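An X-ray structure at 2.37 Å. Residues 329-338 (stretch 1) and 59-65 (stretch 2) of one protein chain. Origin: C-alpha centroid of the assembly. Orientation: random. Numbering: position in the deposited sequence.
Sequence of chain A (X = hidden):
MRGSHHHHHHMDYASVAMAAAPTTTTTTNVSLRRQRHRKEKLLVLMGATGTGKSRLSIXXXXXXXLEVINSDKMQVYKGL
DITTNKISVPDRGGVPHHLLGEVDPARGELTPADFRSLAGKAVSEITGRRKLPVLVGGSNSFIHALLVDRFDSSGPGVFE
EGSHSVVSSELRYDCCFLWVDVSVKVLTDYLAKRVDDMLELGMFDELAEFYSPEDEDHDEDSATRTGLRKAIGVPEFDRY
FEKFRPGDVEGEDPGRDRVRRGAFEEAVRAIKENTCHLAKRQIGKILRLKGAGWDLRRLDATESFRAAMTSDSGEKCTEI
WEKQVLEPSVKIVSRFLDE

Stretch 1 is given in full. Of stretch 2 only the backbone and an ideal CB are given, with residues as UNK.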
# COMPACT_ATOMS: atom_id res chain seq x y z
N SER A 329 13.16 -10.30 11.66
CA SER A 329 12.52 -10.93 10.49
C SER A 329 13.45 -11.96 9.82
O SER A 329 12.98 -13.01 9.43
CB SER A 329 12.15 -9.89 9.41
OG SER A 329 11.32 -8.85 9.89
N VAL A 330 14.74 -11.63 9.67
CA VAL A 330 15.69 -12.53 9.03
C VAL A 330 15.65 -13.88 9.76
O VAL A 330 15.50 -14.94 9.12
CB VAL A 330 17.14 -11.94 9.02
CG1 VAL A 330 18.16 -13.01 8.66
CG2 VAL A 330 17.24 -10.84 8.06
N LYS A 331 15.73 -13.81 11.10
CA LYS A 331 15.68 -14.98 11.96
C LYS A 331 14.38 -15.79 11.77
O LYS A 331 14.41 -17.02 11.60
CB LYS A 331 15.79 -14.57 13.42
CG LYS A 331 17.09 -13.97 13.79
CD LYS A 331 16.95 -13.03 14.98
CE LYS A 331 16.73 -13.78 16.30
NZ LYS A 331 16.96 -12.92 17.54
N ILE A 332 13.25 -15.11 11.80
CA ILE A 332 11.99 -15.81 11.63
C ILE A 332 11.95 -16.49 10.25
O ILE A 332 11.64 -17.65 10.16
CB ILE A 332 10.79 -14.82 11.76
CG1 ILE A 332 10.70 -14.26 13.17
CG2 ILE A 332 9.46 -15.50 11.36
CD1 ILE A 332 9.71 -13.04 13.30
N VAL A 333 12.30 -15.78 9.18
CA VAL A 333 12.21 -16.35 7.83
C VAL A 333 13.16 -17.51 7.70
O VAL A 333 12.83 -18.56 7.18
CB VAL A 333 12.51 -15.30 6.78
CG1 VAL A 333 12.74 -15.95 5.45
CG2 VAL A 333 11.40 -14.33 6.74
N SER A 334 14.35 -17.28 8.19
CA SER A 334 15.38 -18.29 8.23
C SER A 334 14.85 -19.58 8.86
O SER A 334 15.05 -20.67 8.33
CB SER A 334 16.52 -17.74 9.06
OG SER A 334 17.72 -18.30 8.64
N ARG A 335 14.14 -19.49 9.97
CA ARG A 335 13.65 -20.72 10.56
C ARG A 335 12.49 -21.36 9.79
O ARG A 335 12.28 -22.57 9.84
CB ARG A 335 13.27 -20.47 12.00
CG ARG A 335 14.47 -20.05 12.81
CD ARG A 335 14.00 -19.50 14.13
NE ARG A 335 15.08 -18.98 14.95
CZ ARG A 335 14.88 -18.10 15.91
NH1 ARG A 335 13.63 -17.66 16.12
NH2 ARG A 335 15.90 -17.66 16.68
N PHE A 336 11.74 -20.51 9.09
CA PHE A 336 10.59 -20.89 8.29
C PHE A 336 11.10 -21.61 7.03
O PHE A 336 10.44 -22.51 6.50
CB PHE A 336 9.83 -19.62 7.89
CG PHE A 336 8.79 -19.82 6.83
CD1 PHE A 336 7.69 -20.64 7.05
CD2 PHE A 336 8.87 -19.11 5.62
CE1 PHE A 336 6.66 -20.76 6.11
CE2 PHE A 336 7.82 -19.22 4.65
CZ PHE A 336 6.72 -20.04 4.91
N LEU A 337 12.26 -21.20 6.53
CA LEU A 337 12.77 -21.85 5.34
C LEU A 337 13.35 -23.24 5.58
O LEU A 337 13.48 -24.06 4.65
CB LEU A 337 13.77 -20.94 4.65
CG LEU A 337 13.04 -19.73 4.10
CD1 LEU A 337 14.01 -18.88 3.30
CD2 LEU A 337 11.88 -20.19 3.22
N ASP A 338 13.70 -23.51 6.82
CA ASP A 338 14.23 -24.80 7.18
C ASP A 338 13.13 -25.84 7.31
O ASP A 338 12.91 -26.66 6.40
CB ASP A 338 15.01 -24.70 8.48
CG ASP A 338 16.47 -24.54 8.24
OD1 ASP A 338 17.17 -25.59 8.13
OD2 ASP A 338 16.92 -23.38 8.14
N UNK A 59 14.77 -5.48 1.85
CA UNK A 59 15.88 -5.82 2.73
C UNK A 59 16.05 -7.33 2.87
O UNK A 59 17.15 -7.84 2.87
CB UNK A 59 15.67 -5.19 4.11
N UNK A 60 14.96 -8.06 2.97
CA UNK A 60 15.03 -9.51 3.11
C UNK A 60 15.61 -10.18 1.88
O UNK A 60 16.09 -11.29 1.96
CB UNK A 60 13.64 -10.08 3.40
N UNK A 61 15.56 -9.51 0.73
CA UNK A 61 16.04 -10.09 -0.52
C UNK A 61 17.53 -10.16 -0.49
O UNK A 61 18.11 -10.98 -1.18
CB UNK A 61 15.57 -9.29 -1.73
N UNK A 62 18.17 -9.30 0.29
CA UNK A 62 19.62 -9.38 0.36
C UNK A 62 20.07 -10.68 1.12
O UNK A 62 21.23 -11.06 1.01
CB UNK A 62 20.17 -8.13 1.05
N UNK A 63 19.14 -11.34 1.81
CA UNK A 63 19.43 -12.54 2.62
C UNK A 63 18.83 -13.79 2.07
O UNK A 63 19.30 -14.88 2.34
CB UNK A 63 18.93 -12.35 4.05
N UNK A 64 17.74 -13.63 1.34
CA UNK A 64 17.02 -14.73 0.78
C UNK A 64 16.62 -14.51 -0.66
O UNK A 64 15.99 -13.52 -0.99
CB UNK A 64 15.78 -15.01 1.63
N UNK A 65 16.96 -15.45 -1.54
CA UNK A 65 16.56 -15.28 -2.94
C UNK A 65 15.01 -15.24 -2.96
O UNK A 65 14.33 -16.20 -2.57
CB UNK A 65 17.11 -16.40 -3.82

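Stretch 1 is helical and presents Ser329, Val330, Val333, Ser334 and Leu337 to stretch 2. What it offers is mostly methyl groups, with no charged group among these residues.

Position 59 is helical, with phi/psi of -60/-40. Its CA-to-CB bond points toward stretch 1, but no atom of stretch 1 lies within 5.5 Å of the ideal CB. Polar or small residues would suit it, among others. The deposited residue is Asp59. Its side chain makes no contact with stretch 1, and OD2 is hydrogen-bonded elsewhere in the structure.

Position 60 has its CA 6.7 Å from the CA of Val330, the nearest CA pair in this part of the contact. The CA-to-CB bond points sideways, and no atom of stretch 1 lies within 5.5 Å of the ideal CB. A short side chain would therefore not reach Ser329, Val330 and Val333. A longer aliphatic one, such as leucine, isoleucine or methionine, could bend toward them. The residue is Leu60, with chi1 m and chi2 t. This rotamer brings Leu60 CD2 to 3.9 Å from Ser329 CB. Leu60 CD2 also lies 4.2 Å from Val330 CG2 and 4.4 Å from Val333 CG2, so one methyl meets three residues of the helix. The backbone oxygen of Leu60 accepts hydrogen bonds from the backbone nitrogens of positions 63 and 64.

Positions 61 and 62 are out of reach of stretch 1, which sets no demand on either. Many residues would fit. Both are alanine, Ala61 and Ala62, and neither makes contact. Ala62 N donates to Asp59 O at 3.1 Å.

Position 63 has phi/psi of -111/-27, and its CA-to-CB bond points toward stretch 1. The ideal CB is 4.6 Å from Val330 CG2. An aliphatic chain or a flat ring could lie against this valine. The residue is His63, with chi1 m. Its ring turns a face to the valine: Val330 CG2 sits 3.8 Å from the ring centroid, 4° off the normal, a nearly axial CH-pi contact. Val330 CG1 is also close, 3.9 Å from His63 ND1.

Position 64 has an extended backbone, -136/127, and points toward stretch 1. Its ideal CB lies 4.6 Å from Leu337 CD1 and 5.0 Å from Val333 CG1. Ahead lies an apolar surface running from Leu337 to Val330. Leucine or methionine would cover part of it; an aromatic ring could span more. The residue is Phe64, with chi1 m, which has the largest covered area of either stretch. Val333 CG1 stands over one face, 3.7 Å from the ring centroid and 16° off the normal. Phe64 CD1 packs against Leu337 CD1 at 3.6 Å. At the far end, Phe64 CZ is 4.0 Å from Ser334 CB and 3.5 Å from Val330 O, which lies at the ring edge.

Position 65 is out of reach. Its phi of -61 allows proline among many others, and Pro65 is found. No hydrogen bond joins the stretches; apolar packing and two CH-pi contacts make up most of the interface.

Stretch 2, residues 59-65: DLAAHFP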
# COMPACT_ATOMS: atom_id res chain seq x y z
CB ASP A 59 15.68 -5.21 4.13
CG ASP A 59 15.90 -3.67 4.16
OD1 ASP A 59 16.70 -3.15 3.35
OD2 ASP A 59 15.30 -2.99 5.03
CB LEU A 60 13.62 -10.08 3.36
CG LEU A 60 12.98 -9.84 4.76
CD1 LEU A 60 11.55 -10.20 4.72
CD2 LEU A 60 13.68 -10.68 5.86
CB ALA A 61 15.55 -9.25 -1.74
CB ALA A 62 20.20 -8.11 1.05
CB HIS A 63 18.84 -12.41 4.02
CG HIS A 63 19.46 -11.33 4.84
ND1 HIS A 63 20.42 -11.59 5.78
CD2 HIS A 63 19.33 -9.98 4.79
CE1 HIS A 63 20.87 -10.45 6.27
NE2 HIS A 63 20.23 -9.46 5.68
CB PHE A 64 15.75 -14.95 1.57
CG PHE A 64 15.97 -15.14 3.04
CD1 PHE A 64 16.54 -16.32 3.52
CD2 PHE A 64 15.64 -14.12 3.93
CE1 PHE A 64 16.77 -16.49 4.86
CE2 PHE A 64 15.87 -14.27 5.29
CZ PHE A 64 16.44 -15.46 5.76
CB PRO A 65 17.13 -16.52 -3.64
CG PRO A 65 17.29 -17.55 -2.51
CD PRO A 65 17.68 -16.73 -1.31
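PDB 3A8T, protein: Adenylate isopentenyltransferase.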